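Local coordinates for L-lysine 6-monooxygenase (PDB 5CQF), which probably uses FAD and NADPH to hydroxylate the side-chain amine of lysine, a step that feeds siderophore biosynthesis, at residues R162-S167 / P359-L364; S317-E320 / G325-V328; G374-D379 / I394-L399. All coordinates share one frame; numbering follows the deposited sequence.

How the contacts relate
Contacts 1 and 3 lie side by side, their centres about 10 Å apart, on the parallel sheet that holds strands 163-166 and 393-396. Each sets a piece of the long connection between strands 345-348 and 393-396 against that sheet through aliphatic side chains alone, contact 1 fully buried and contact 3 partly so. The two also touch directly, Leu164 O receiving Trp395 N at 2.8 Å in a probable hydrogen bond. Contact 2 belongs to another part of the chain, about 39 Å from contact 1 between centres, in an antiparallel hairpin. There main-chain hydrogen bonds do the joining, with one apolar face and one solvent-exposed, charged face.

Contact 1 of 3, residues R162-S167 / P359-L364; sequences RNLVLS and PLLSGL
Leu361 pushes its isobutyl group up against two leucines of strand 163-166, and each of its methyls has a different partner. Against Leu166 the side chains meet tip to tip: Leu166 CD2 lies 4.0 Å from Leu361 CD1 and almost as near to the branch carbon behind it. With Leu164 the approach is different, the two chains sliding past each other in opposite directions until Leu164 CD2 and Leu361 CD2 stand 4.1 Å apart. Leu361 can serve both because its CG is turned anti to its own carbonyl carbon (chi1 -65°), which carries the forked end toward the strand although the CB itself sets off to one side. Leu164 and Leu166 are two residues apart and so emerge on one face of the strand; Val165 points to the other, against Ile422 and Leu426 of helix 412-428. Leucine suits all three places, since its branched end fills buried space without a polar group to satisfy.

Segment 359-364 is a 3-10 helical segment whose start is secured by Ser362: its N reaches Pro359 O, and its OG meets the same oxygen at 2.6 Å, in the carbonyl plane on a lone pair. The whole is a 3-10 segment packed on the face of a parallel, Rossmann-type sheet, consistent with the dinucleotide-binding fold of flavoprotein monooxygenases.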
loop_
_atom_site.group_PDB
_atom_site.type_symbol
_atom_site.label_atom_id
_atom_site.label_comp_id
_atom_site.label_asym_id
_atom_site.label_seq_id
_atom_site.Cartn_x
_atom_site.Cartn_y
_atom_site.Cartn_z
ATOM N N ARG A 162 -13.661 -21.763 45.010
ATOM C CA ARG A 162 -12.634 -22.768 44.694
ATOM C C ARG A 162 -11.918 -22.469 43.360
ATOM O O ARG A 162 -10.931 -23.132 43.017
ATOM C CB ARG A 162 -13.267 -24.170 44.591
ATOM C CG ARG A 162 -13.853 -24.748 45.872
ATOM C CD ARG A 162 -14.372 -26.174 45.651
ATOM N NE ARG A 162 -15.197 -26.673 46.769
ATOM C CZ ARG A 162 -14.757 -27.368 47.832
ATOM N NH1 ARG A 162 -13.472 -27.696 47.984
ATOM N NH2 ARG A 162 -15.623 -27.743 48.766
ATOM N N ASN A 163 -12.424 -21.511 42.577
ATOM C CA ASN A 163 -11.927 -21.322 41.217
ATOM C C ASN A 163 -11.568 -19.885 40.952
ATOM O O ASN A 163 -12.430 -19.021 40.981
ATOM C CB ASN A 163 -12.958 -21.830 40.229
ATOM C CG ASN A 163 -13.202 -23.321 40.393
ATOM O OD1 ASN A 163 -12.272 -24.127 40.229
ATOM N ND2 ASN A 163 -14.422 -23.697 40.766
ATOM N N LEU A 164 -10.281 -19.630 40.726
ATOM C CA LEU A 164 -9.785 -18.265 40.650
ATOM C C LEU A 164 -9.091 -17.997 39.314
ATOM O O LEU A 164 -8.262 -18.793 38.879
ATOM C CB LEU A 164 -8.797 -18.016 41.787
ATOM C CG LEU A 164 -8.269 -16.576 41.901
ATOM C CD1 LEU A 164 -9.365 -15.634 42.371
ATOM C CD2 LEU A 164 -7.064 -16.482 42.820
ATOM N N VAL A 165 -9.429 -16.878 38.671
ATOM C CA VAL A 165 -8.770 -16.456 37.428
ATOM C C VAL A 165 -8.123 -15.101 37.653
ATOM O O VAL A 165 -8.770 -14.178 38.132
ATOM C CB VAL A 165 -9.773 -16.373 36.259
ATOM C CG1 VAL A 165 -9.061 -15.986 34.964
ATOM C CG2 VAL A 165 -10.501 -17.703 36.090
ATOM N N LEU A 166 -6.836 -14.982 37.341
ATOM C CA LEU A 166 -6.154 -13.701 37.487
ATOM C C LEU A 166 -5.983 -13.137 36.128
ATOM O O LEU A 166 -5.298 -13.730 35.341
ATOM C CB LEU A 166 -4.777 -13.851 38.111
ATOM C CG LEU A 166 -4.705 -13.736 39.629
ATOM C CD1 LEU A 166 -5.404 -14.909 40.260
ATOM C CD2 LEU A 166 -3.239 -13.689 40.032
ATOM N N SER A 167 -6.626 -11.997 35.885
ATOM C CA SER A 167 -6.712 -11.334 34.574
ATOM C C SER A 167 -6.367 -9.879 34.786
ATOM O O SER A 167 -6.972 -9.001 34.169
ATOM C CB SER A 167 -8.155 -11.400 34.001
ATOM O OG SER A 167 -8.534 -12.692 33.533
ATOM N N PRO A 359 1.909 -10.800 43.359
ATOM C CA PRO A 359 1.733 -10.375 44.754
ATOM C C PRO A 359 0.425 -10.854 45.357
ATOM O O PRO A 359 0.413 -11.229 46.520
ATOM C CB PRO A 359 1.728 -8.846 44.676
ATOM C CG PRO A 359 2.499 -8.535 43.438
ATOM C CD PRO A 359 2.258 -9.673 42.477
ATOM N N LEU A 360 -0.664 -10.833 44.581
ATOM C CA LEU A 360 -1.977 -11.262 45.095
ATOM C C LEU A 360 -2.023 -12.728 45.534
ATOM O O LEU A 360 -2.899 -13.110 46.285
ATOM C CB LEU A 360 -3.101 -10.989 44.078
ATOM C CG LEU A 360 -3.541 -9.530 43.901
ATOM C CD1 LEU A 360 -4.672 -9.427 42.887
ATOM C CD2 LEU A 360 -3.964 -8.912 45.226
ATOM N N LEU A 361 -1.091 -13.547 45.068
ATOM C CA LEU A 361 -1.027 -14.936 45.488
ATOM C C LEU A 361 -0.021 -15.191 46.622
ATOM O O LEU A 361 0.252 -16.345 46.946
ATOM C CB LEU A 361 -0.701 -15.806 44.273
ATOM C CG LEU A 361 -1.800 -15.780 43.222
ATOM C CD1 LEU A 361 -1.400 -16.601 42.019
ATOM C CD2 LEU A 361 -3.096 -16.311 43.787
ATOM N N SER A 362 0.508 -14.122 47.225
ATOM C CA SER A 362 1.514 -14.188 48.306
ATOM C C SER A 362 1.169 -15.194 49.372
ATOM O O SER A 362 1.993 -16.024 49.744
ATOM C CB SER A 362 1.622 -12.839 49.005
ATOM O OG SER A 362 2.304 -11.915 48.207
ATOM N N GLY A 363 -0.055 -15.087 49.873
ATOM C CA GLY A 363 -0.520 -15.900 51.001
ATOM C C GLY A 363 -0.843 -17.346 50.665
ATOM O O GLY A 363 -1.096 -18.147 51.570
ATOM N N LEU A 364 -0.839 -17.700 49.379
ATOM C CA LEU A 364 -1.150 -19.066 48.986
ATOM C C LEU A 364 0.108 -19.857 48.633
ATOM O O LEU A 364 0.005 -21.021 48.289
ATOM C CB LEU A 364 -2.159 -19.102 47.829
ATOM C CG LEU A 364 -3.548 -18.463 47.985
ATOM C CD1 LEU A 364 -4.400 -19.236 48.975
ATOM C CD2 LEU A 364 -3.451 -17.006 48.412
#

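Contact 2 of 3, residues S317-E320 / G325-V328; sequences SAIE and GYRV
Glu320 and Arg327 form an antiparallel hydrogen-bonded pair, the strands running at 163° to one another with their axes 4.8 Å apart at the closest. Both main-chain bonds of the pair form: Arg327 N to Glu320 O at 3.0 Å, fairly straight (167° at the hydrogen), and Glu320 N to Arg327 O at 3.1 Å, somewhat more bent. Ile319 and Val328 make the next, non-hydrogen-bonded pair, where Ile319 CA stands 3.3 Å from Arg327 O in a CA-H...O contact.

On the face of Ile319 and Val328 the side chains are apolar. Ile319 has CG1 anti to its backbone N (chi1 175°) and an extended second torsion as well, which together carry CD1 out to reach both Val328 and Tyr326. That methyl lies 4.1 Å from Val328 CG2 and 4.2 Å from Tyr326 CD1, side by side with both chains and pointing the same way as they do; toward the tyrosine ring its approach is oblique. Leu186 of strand 186-188 covers Ile319 and Tyr326, and the phenol OH finds its partner in Thr185 OG1. Beta-branched residues suit such an extended backbone.

The other face, with Glu320 and Arg327, is open to solvent. Their aliphatic stems touch, Glu320 CG to Arg327 CB, while Glu320 OE1 and Arg327 NH1 remain 4.8 Å apart, opposite charges that may attract weakly without being in contact. Long charged chains fit here, since their carbon stems can pack across the strands while the charged ends can reach solvent. Nearer the start of the first strand, Ser317 and Ala318 both face Glu329, a classic beta bulge in an antiparallel beta hairpin whose second strand also pairs with strand 338-343.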
loop_
_atom_site.group_PDB
_atom_site.type_symbol
_atom_site.label_atom_id
_atom_site.label_comp_id
_atom_site.label_asym_id
_atom_site.label_seq_id
_atom_site.Cartn_x
_atom_site.Cartn_y
_atom_site.Cartn_z
ATOM N N SER A 317 23.862 5.430 32.837
ATOM C CA SER A 317 24.844 5.017 33.823
ATOM C C SER A 317 24.843 5.927 35.064
ATOM O O SER A 317 25.413 5.580 36.087
ATOM C CB SER A 317 26.221 5.042 33.155
ATOM O OG SER A 317 26.516 6.346 32.666
ATOM N N ALA A 318 24.243 7.108 34.946
ATOM C CA ALA A 318 23.978 7.991 36.097
ATOM C C ALA A 318 22.898 9.018 35.746
ATOM O O ALA A 318 22.767 9.431 34.599
ATOM C CB ALA A 318 25.251 8.696 36.559
ATOM N N ILE A 319 22.144 9.436 36.750
ATOM C CA ILE A 319 21.105 10.445 36.586
ATOM C C ILE A 319 20.890 11.166 37.908
ATOM O O ILE A 319 20.889 10.538 38.963
ATOM C CB ILE A 319 19.785 9.795 36.106
ATOM C CG1 ILE A 319 18.656 10.825 36.040
ATOM C CG2 ILE A 319 19.370 8.643 37.006
ATOM C CD1 ILE A 319 17.465 10.364 35.228
ATOM N N GLU A 320 20.721 12.483 37.865
ATOM C CA GLU A 320 20.344 13.204 39.063
ATOM C C GLU A 320 19.404 14.332 38.744
ATOM O O GLU A 320 19.460 14.910 37.670
ATOM C CB GLU A 320 21.562 13.706 39.856
ATOM C CG GLU A 320 22.546 14.584 39.103
ATOM C CD GLU A 320 23.697 15.073 39.995
ATOM O OE1 GLU A 320 24.856 14.648 39.749
ATOM O OE2 GLU A 320 23.452 15.872 40.942
ATOM N N GLY A 325 16.396 20.642 35.943
ATOM C CA GLY A 325 16.001 19.396 35.266
ATOM C C GLY A 325 16.817 18.179 35.670
ATOM O O GLY A 325 17.108 17.992 36.849
ATOM N N TYR A 326 17.166 17.340 34.693
ATOM C CA TYR A 326 17.934 16.131 34.946
ATOM C C TYR A 326 19.249 16.199 34.215
ATOM O O TYR A 326 19.307 16.727 33.106
ATOM C CB TYR A 326 17.171 14.883 34.495
ATOM C CG TYR A 326 15.870 14.725 35.225
ATOM C CD1 TYR A 326 15.784 13.992 36.399
ATOM C CD2 TYR A 326 14.719 15.340 34.762
ATOM C CE1 TYR A 326 14.581 13.873 37.076
ATOM C CE2 TYR A 326 13.514 15.220 35.433
ATOM C CZ TYR A 326 13.458 14.498 36.592
ATOM O OH TYR A 326 12.263 14.414 37.247
ATOM N N ARG A 327 20.291 15.660 34.855
ATOM C CA ARG A 327 21.604 15.488 34.265
ATOM C C ARG A 327 21.794 13.979 34.086
ATOM O O ARG A 327 21.863 13.226 35.055
ATOM C CB ARG A 327 22.672 16.095 35.167
ATOM C CG ARG A 327 24.076 16.166 34.571
ATOM C CD ARG A 327 25.108 16.547 35.647
ATOM N NE ARG A 327 26.525 16.367 35.262
ATOM C CZ ARG A 327 27.170 15.196 35.144
ATOM N NH1 ARG A 327 26.553 14.018 35.340
ATOM N NH2 ARG A 327 28.455 15.199 34.801
ATOM N N VAL A 328 21.840 13.538 32.832
ATOM C CA VAL A 328 21.813 12.107 32.521
ATOM C C VAL A 328 23.094 11.682 31.836
ATOM O O VAL A 328 23.483 12.260 30.814
ATOM C CB VAL A 328 20.637 11.761 31.601
ATOM C CG1 VAL A 328 20.537 10.263 31.444
ATOM C CG2 VAL A 328 19.336 12.317 32.160
#

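Contact 3 of 3, residues G374-D379 / I394-L399; sequences GGLLID and IWVNGL
Val396 holds CG1 anti to its backbone N (chi1 -179°), which leaves CG2 beside that N and turned to meet Leu376 and Ile378. Ile378 in turn has chi2 near 168°, an extended arm that carries CD1 out to the valine. A single one of the two methyls of Val396 thus serves both partners: CG2 lies 4.0 Å from Leu376 CD2 and 4.3 Å from Ile378 CD1. Leu376 and Val396 cross obliquely. All three CB atoms are directed at the opposite segment, and as Leu376 and Ile378 are two residues apart in an extended stretch, they present themselves together, with Leu377 turned the other way.

No hydrogen bond joins the segments, so the contact is held by van der Waals packing, for which aliphatic residues are well suited. Valine is apt on the strand because its short, beta-branched side chain fits an extended backbone and offers a methyl close in. The CB of Trp395 sets off away from the loop, and its side chain packs on Ala425 and Leu426 of helix 412-428, while Ser403 and His404 of helix 401-404 border Ile378. Just past the strand, Asn397 centres an inverse gamma turn that bends the chain. The arrangement is that of a loop packed against the outermost strand, within this chain, of a parallel, Rossmann-like sheet.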
loop_
_atom_site.group_PDB
_atom_site.type_symbol
_atom_site.label_atom_id
_atom_site.label_comp_id
_atom_site.label_asym_id
_atom_site.label_seq_id
_atom_site.Cartn_x
_atom_site.Cartn_y
_atom_site.Cartn_z
ATOM N N GLY A 374 11.327 -20.861 41.314
ATOM C CA GLY A 374 10.505 -20.644 42.506
ATOM C C GLY A 374 9.126 -20.093 42.193
ATOM O O GLY A 374 8.212 -20.218 43.011
ATOM N N GLY A 375 8.955 -19.500 41.010
ATOM C CA GLY A 375 7.669 -18.929 40.622
ATOM C C GLY A 375 6.576 -19.938 40.281
ATOM O O GLY A 375 6.712 -21.141 40.491
ATOM N N LEU A 376 5.492 -19.421 39.715
ATOM C CA LEU A 376 4.325 -20.218 39.391
ATOM C C LEU A 376 4.648 -21.216 38.314
ATOM O O LEU A 376 5.393 -20.912 37.402
ATOM C CB LEU A 376 3.169 -19.328 38.921
ATOM C CG LEU A 376 2.005 -19.031 39.878
ATOM C CD1 LEU A 376 2.424 -18.964 41.334
ATOM C CD2 LEU A 376 1.298 -17.739 39.455
ATOM N N LEU A 377 4.064 -22.403 38.435
ATOM C CA LEU A 377 4.194 -23.457 37.448
ATOM C C LEU A 377 2.878 -23.556 36.679
ATOM O O LEU A 377 1.861 -23.988 37.202
ATOM C CB LEU A 377 4.524 -24.777 38.137
ATOM C CG LEU A 377 4.804 -25.991 37.247
ATOM C CD1 LEU A 377 5.815 -25.693 36.143
ATOM C CD2 LEU A 377 5.308 -27.120 38.149
ATOM N N ILE A 378 2.902 -23.117 35.434
ATOM C CA ILE A 378 1.651 -22.897 34.672
ATOM C C ILE A 378 1.598 -23.831 33.468
ATOM O O ILE A 378 2.563 -23.932 32.722
ATOM C CB ILE A 378 1.502 -21.415 34.249
ATOM C CG1 ILE A 378 1.591 -20.520 35.494
ATOM C CG2 ILE A 378 0.168 -21.181 33.555
ATOM C CD1 ILE A 378 1.756 -19.039 35.228
ATOM N N ASP A 379 0.477 -24.521 33.274
ATOM C CA ASP A 379 0.407 -25.470 32.174
ATOM C C ASP A 379 -0.063 -24.765 30.888
ATOM O O ASP A 379 -0.181 -23.522 30.857
ATOM C CB ASP A 379 -0.420 -26.695 32.574
ATOM C CG ASP A 379 -1.878 -26.436 32.574
ATOM O OD1 ASP A 379 -2.262 -25.412 31.989
ATOM O OD2 ASP A 379 -2.646 -27.270 33.136
ATOM N N ILE A 394 -6.649 -22.439 40.048
ATOM C CA ILE A 394 -6.266 -21.081 39.732
ATOM C C ILE A 394 -5.720 -21.057 38.317
ATOM O O ILE A 394 -5.032 -21.994 37.894
ATOM C CB ILE A 394 -5.213 -20.547 40.719
ATOM C CG1 ILE A 394 -5.693 -20.698 42.182
ATOM C CG2 ILE A 394 -4.904 -19.083 40.429
ATOM C CD1 ILE A 394 -4.580 -20.652 43.194
ATOM N N TRP A 395 -6.052 -19.979 37.603
ATOM C CA TRP A 395 -5.614 -19.745 36.230
ATOM C C TRP A 395 -5.001 -18.374 36.180
ATOM O O TRP A 395 -5.520 -17.457 36.834
ATOM C CB TRP A 395 -6.794 -19.755 35.285
ATOM C CG TRP A 395 -7.396 -21.111 35.041
ATOM C CD1 TRP A 395 -7.087 -21.973 34.029
ATOM C CD2 TRP A 395 -8.429 -21.747 35.802
ATOM N NE1 TRP A 395 -7.849 -23.106 34.127
ATOM C CE2 TRP A 395 -8.680 -22.992 35.205
ATOM C CE3 TRP A 395 -9.136 -21.398 36.943
ATOM C CZ2 TRP A 395 -9.615 -23.884 35.701
ATOM C CZ3 TRP A 395 -10.076 -22.280 37.436
ATOM C CH2 TRP A 395 -10.306 -23.510 36.815
ATOM N N VAL A 396 -3.911 -18.223 35.430
ATOM C CA VAL A 396 -3.397 -16.892 35.112
ATOM C C VAL A 396 -3.660 -16.608 33.638
ATOM O O VAL A 396 -3.086 -17.246 32.781
ATOM C CB VAL A 396 -1.903 -16.724 35.435
ATOM C CG1 VAL A 396 -1.434 -15.307 35.100
ATOM C CG2 VAL A 396 -1.655 -17.013 36.899
ATOM N N ASN A 397 -4.550 -15.656 33.365
ATOM C CA ASN A 397 -5.018 -15.380 31.997
ATOM C C ASN A 397 -4.116 -14.400 31.251
ATOM O O ASN A 397 -4.494 -13.256 30.970
ATOM C CB ASN A 397 -6.457 -14.861 32.038
ATOM C CG ASN A 397 -7.134 -14.915 30.698
ATOM O OD1 ASN A 397 -6.527 -15.285 29.699
ATOM N ND2 ASN A 397 -8.416 -14.548 30.665
ATOM N N GLY A 398 -2.924 -14.860 30.909
ATOM C CA GLY A 398 -1.952 -14.014 30.205
ATOM C C GLY A 398 -0.777 -14.847 29.725
ATOM O O GLY A 398 -0.647 -16.019 30.083
ATOM N N LEU A 399 0.047 -14.244 28.883
ATOM C CA LEU A 399 1.302 -14.834 28.470
ATOM C C LEU A 399 2.453 -14.313 29.327
ATOM O O LEU A 399 2.326 -13.298 30.004
ATOM C CB LEU A 399 1.560 -14.535 26.999
ATOM C CG LEU A 399 0.643 -15.321 26.048
ATOM C CD1 LEU A 399 0.800 -14.828 24.622
ATOM C CD2 LEU A 399 0.947 -16.809 26.107
#